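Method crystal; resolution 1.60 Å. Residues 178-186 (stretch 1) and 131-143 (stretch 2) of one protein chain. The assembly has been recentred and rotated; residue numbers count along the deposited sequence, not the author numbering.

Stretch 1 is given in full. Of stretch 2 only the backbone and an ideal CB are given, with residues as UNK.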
# COMPACT_ATOMS: atom_id res chain seq x y z
N LYS A 178 -19.74 -0.96 0.98
CA LYS A 178 -21.14 -0.79 0.60
C LYS A 178 -22.08 -1.36 1.66
O LYS A 178 -23.12 -0.76 1.96
CB LYS A 178 -21.37 -1.47 -0.75
CG LYS A 178 -22.80 -1.41 -1.25
CD LYS A 178 -23.20 0.04 -1.48
CE LYS A 178 -23.58 0.29 -2.92
NZ LYS A 178 -23.92 1.72 -3.13
N VAL A 179 -21.75 -2.54 2.20
CA VAL A 179 -22.65 -3.24 3.10
C VAL A 179 -22.36 -2.96 4.57
O VAL A 179 -23.12 -3.39 5.45
CB VAL A 179 -22.64 -4.77 2.85
CG1 VAL A 179 -23.00 -5.06 1.41
CG2 VAL A 179 -21.28 -5.37 3.20
N ALA A 180 -21.29 -2.22 4.86
CA ALA A 180 -20.94 -1.94 6.24
C ALA A 180 -22.03 -1.24 7.06
O ALA A 180 -22.06 -1.46 8.28
CB ALA A 180 -19.64 -1.11 6.29
N PRO A 181 -22.92 -0.42 6.48
CA PRO A 181 -23.96 0.21 7.33
C PRO A 181 -24.89 -0.78 8.00
O PRO A 181 -25.59 -0.40 8.95
CB PRO A 181 -24.72 1.09 6.33
CG PRO A 181 -23.72 1.44 5.30
CD PRO A 181 -22.89 0.20 5.14
N ASN A 182 -24.91 -2.04 7.54
CA ASN A 182 -25.88 -3.04 7.97
C ASN A 182 -25.29 -4.05 8.94
O ASN A 182 -25.86 -5.14 9.11
CB ASN A 182 -26.45 -3.76 6.75
CG ASN A 182 -26.96 -2.79 5.71
OD1 ASN A 182 -27.99 -2.15 5.91
ND2 ASN A 182 -26.22 -2.67 4.60
N GLY A 183 -24.18 -3.74 9.59
CA GLY A 183 -23.65 -4.65 10.58
C GLY A 183 -22.93 -5.84 10.01
O GLY A 183 -22.70 -6.82 10.73
N VAL A 184 -22.58 -5.79 8.73
CA VAL A 184 -21.86 -6.86 8.04
C VAL A 184 -20.43 -6.39 7.83
O VAL A 184 -20.20 -5.24 7.44
CB VAL A 184 -22.53 -7.19 6.69
CG1 VAL A 184 -21.76 -8.28 5.95
CG2 VAL A 184 -23.97 -7.60 6.92
N THR A 185 -19.47 -7.27 8.09
CA THR A 185 -18.08 -6.99 7.73
C THR A 185 -17.61 -8.04 6.73
O THR A 185 -18.09 -9.17 6.72
CB THR A 185 -17.15 -7.00 8.94
OG1 THR A 185 -17.04 -8.33 9.45
CG2 THR A 185 -17.67 -6.06 10.03
N ILE A 186 -16.68 -7.62 5.87
CA ILE A 186 -16.11 -8.49 4.85
C ILE A 186 -14.61 -8.22 4.85
O ILE A 186 -14.19 -7.09 4.59
CB ILE A 186 -16.69 -8.24 3.45
CG1 ILE A 186 -18.22 -8.38 3.47
CG2 ILE A 186 -16.05 -9.21 2.44
CD1 ILE A 186 -18.89 -8.10 2.11
N UNK A 131 -25.68 -14.74 -0.17
CA UNK A 131 -25.88 -14.74 1.28
C UNK A 131 -26.00 -13.35 1.88
O UNK A 131 -26.39 -13.24 3.05
CB UNK A 131 -24.72 -15.48 1.96
N UNK A 132 -25.69 -12.30 1.13
CA UNK A 132 -25.57 -10.96 1.72
C UNK A 132 -26.94 -10.41 2.12
O UNK A 132 -27.06 -9.72 3.14
CB UNK A 132 -24.89 -10.00 0.74
N UNK A 133 -27.99 -10.70 1.33
CA UNK A 133 -29.32 -10.17 1.64
C UNK A 133 -29.77 -10.59 3.04
O UNK A 133 -30.33 -9.78 3.79
CB UNK A 133 -30.34 -10.64 0.60
N UNK A 134 -29.58 -11.87 3.37
CA UNK A 134 -30.00 -12.35 4.68
C UNK A 134 -29.19 -11.74 5.81
O UNK A 134 -29.73 -11.40 6.86
CB UNK A 134 -29.89 -13.88 4.74
N UNK A 135 -27.88 -11.60 5.61
CA UNK A 135 -27.06 -10.97 6.64
C UNK A 135 -27.53 -9.54 6.89
O UNK A 135 -27.66 -9.11 8.04
CB UNK A 135 -25.58 -10.98 6.24
N UNK A 136 -27.77 -8.79 5.82
CA UNK A 136 -28.24 -7.41 5.96
C UNK A 136 -29.57 -7.39 6.70
O UNK A 136 -29.78 -6.56 7.61
CB UNK A 136 -28.38 -6.74 4.59
N UNK A 137 -30.46 -8.31 6.37
CA UNK A 137 -31.79 -8.33 6.98
C UNK A 137 -31.72 -8.59 8.48
O UNK A 137 -32.62 -8.17 9.23
CB UNK A 137 -32.66 -9.39 6.31
N UNK A 138 -30.68 -9.27 8.95
CA UNK A 138 -30.51 -9.55 10.37
C UNK A 138 -29.60 -8.55 11.07
O UNK A 138 -29.45 -8.62 12.29
CB UNK A 138 -29.95 -10.96 10.55
N UNK A 139 -29.01 -7.62 10.33
CA UNK A 139 -28.14 -6.64 10.94
C UNK A 139 -26.84 -7.19 11.47
O UNK A 139 -26.20 -6.55 12.31
CB UNK A 139 -28.89 -5.94 12.08
N UNK A 140 -26.44 -8.38 11.02
CA UNK A 140 -25.18 -8.98 11.44
C UNK A 140 -24.69 -9.89 10.32
O UNK A 140 -25.47 -10.70 9.81
CB UNK A 140 -25.34 -9.75 12.75
N UNK A 141 -23.41 -9.79 9.99
CA UNK A 141 -22.84 -10.70 9.02
C UNK A 141 -21.34 -10.65 9.08
O UNK A 141 -20.76 -9.61 9.42
CB UNK A 141 -23.33 -10.37 7.61
N UNK A 142 -20.70 -11.77 8.75
CA UNK A 142 -19.25 -11.85 8.68
C UNK A 142 -18.87 -12.66 7.47
O UNK A 142 -19.31 -13.81 7.33
CB UNK A 142 -18.66 -12.46 9.95
N UNK A 143 -18.06 -12.08 6.59
CA UNK A 143 -17.48 -12.80 5.46
C UNK A 143 -15.97 -12.72 5.61
O UNK A 143 -15.42 -11.62 5.78
CB UNK A 143 -17.94 -12.23 4.12

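Stretch 2 runs from a helix (131-138) through a turn into a strand (141-143) that pairs parallel with 184-186.

Position 131 has nothing of stretch 1 within 5.5 Å of its ideal CB, so the contact leaves it undetermined; it is Thr131.

At 132 the CA-to-CB bond points toward stretch 1, and the ideal CB lies 5.3 Å from CG1 of Val179. That gap suits a branched or longer apolar chain. Ile132 fills it: its CG1 lies 3.9 Å from Val179 CG1, and its CD1 reaches 3.8 Å from Val184 CG1.

Positions 133 and 134 meet nothing of stretch 1 and admit many residues; they are Asp133 and Gly134.

At 135 the ideal CB already stands 3.8 Å from CG2 of Val184, so an apolar residue is expected, with its bulk directed elsewhere. Met135 does this: CB makes the contact, while the end of the chain leads away.

At 136 the bond points sideways, with the ideal CB 4.2 Å from Asn182 CB and 5.1 Å from Val184 CG2. Leucine, isoleucine or methionine would suit. Ile136 sets CG2 3.7 Å from Asn182 CG and CD1 4.2 Å from Val179 CG1; water 1 donates to both Ile136 O (2.9 Å) and Asn182 OD1 (3.0 Å).

Positions 137 and 138 point away and sideways, where polar residues are plausible. Ser137 OG bonds back to Gly134 O (2.8 Å); Arg138 is bound elsewhere in the structure.

Position 139 has phi 69°, which favours glycine, with asparagine a possible alternative. Gly139 closes the helix in a Schellman motif, and its CA lies 3.3 Å from Asn182 O.

At 140 CB points away, allowing many side chains, including large ones; Phe140 contributes mainly backbone, its CA 3.4 Å from Gly183 O.

At 141 an ideal CB would lie 2.9 Å from Val184 CG2, a clash that argues for glycine. Gly141 permits the close 4.1 Å CA-CA pairing with Val184; its N donates to Gly183 O (3.1 Å) and its O accepts from Thr185 N (3.0 Å).

At 142 the ideal CB is 4.5 Å from Thr185 OG1, on that residue's face of the sheet, and Gly183 O offers a nearby acceptor. A long polar chain could use both. Arg142 packs CD 3.1 Å from Thr185 OG1 and lays one guanidinium face beneath Thr185 CG2. Its NH1 bonds to Gly141 O (3.0 Å) and to water 2 (3.0 Å), which donates to Gly183 O (3.2 Å).

At 143 the ideal CB is 3.9 Å from Ile186 CG1, favouring valine or isoleucine. Val143 makes that apolar contact, and its N donates to Thr185 O (2.9 Å).

Stretch 2 131-143: TIDGMISRGFGRV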
# COMPACT_ATOMS: atom_id res chain seq x y z
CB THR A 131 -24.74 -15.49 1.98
OG1 THR A 131 -23.49 -14.87 1.66
CG2 THR A 131 -24.73 -16.95 1.52
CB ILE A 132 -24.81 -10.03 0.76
CG1 ILE A 132 -24.50 -8.68 1.42
CG2 ILE A 132 -25.58 -9.83 -0.55
CD1 ILE A 132 -23.70 -8.80 2.72
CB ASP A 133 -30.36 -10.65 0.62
CG ASP A 133 -30.21 -9.99 -0.76
OD1 ASP A 133 -29.38 -9.08 -0.94
OD2 ASP A 133 -30.96 -10.40 -1.67
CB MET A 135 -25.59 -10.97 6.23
CG MET A 135 -24.97 -12.36 6.16
SD MET A 135 -23.23 -12.24 5.69
CE MET A 135 -22.78 -13.98 5.65
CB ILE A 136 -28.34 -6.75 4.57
CG1 ILE A 136 -26.94 -6.45 4.03
CG2 ILE A 136 -29.23 -5.51 4.60
CD1 ILE A 136 -26.94 -5.95 2.60
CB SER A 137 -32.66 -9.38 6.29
OG SER A 137 -32.41 -10.69 6.79
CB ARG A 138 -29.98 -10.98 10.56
CG ARG A 138 -31.03 -12.04 10.21
CD ARG A 138 -30.50 -13.45 10.37
NE ARG A 138 -29.43 -13.76 9.42
CZ ARG A 138 -29.62 -14.27 8.21
NH1 ARG A 138 -30.84 -14.56 7.77
NH2 ARG A 138 -28.57 -14.51 7.43
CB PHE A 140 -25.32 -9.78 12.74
CG PHE A 140 -24.04 -10.47 13.16
CD1 PHE A 140 -23.19 -9.89 14.08
CD2 PHE A 140 -23.68 -11.71 12.62
CE1 PHE A 140 -22.01 -10.51 14.47
CE2 PHE A 140 -22.48 -12.33 12.99
CZ PHE A 140 -21.66 -11.73 13.91
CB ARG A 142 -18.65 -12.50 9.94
CG ARG A 142 -18.98 -11.79 11.24
CD ARG A 142 -18.18 -10.50 11.37
NE ARG A 142 -18.30 -9.88 12.69
CZ ARG A 142 -19.16 -8.90 12.99
NH1 ARG A 142 -20.01 -8.44 12.07
NH2 ARG A 142 -19.17 -8.38 14.21
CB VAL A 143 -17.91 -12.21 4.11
CG1 VAL A 143 -17.24 -12.99 2.96
CG2 VAL A 143 -19.44 -12.22 3.96
O HOH W 1 -29.52 -3.70 7.93
O HOH W 2 -21.28 -6.07 13.47
O HOH W 3 -15.23 -10.44 8.42
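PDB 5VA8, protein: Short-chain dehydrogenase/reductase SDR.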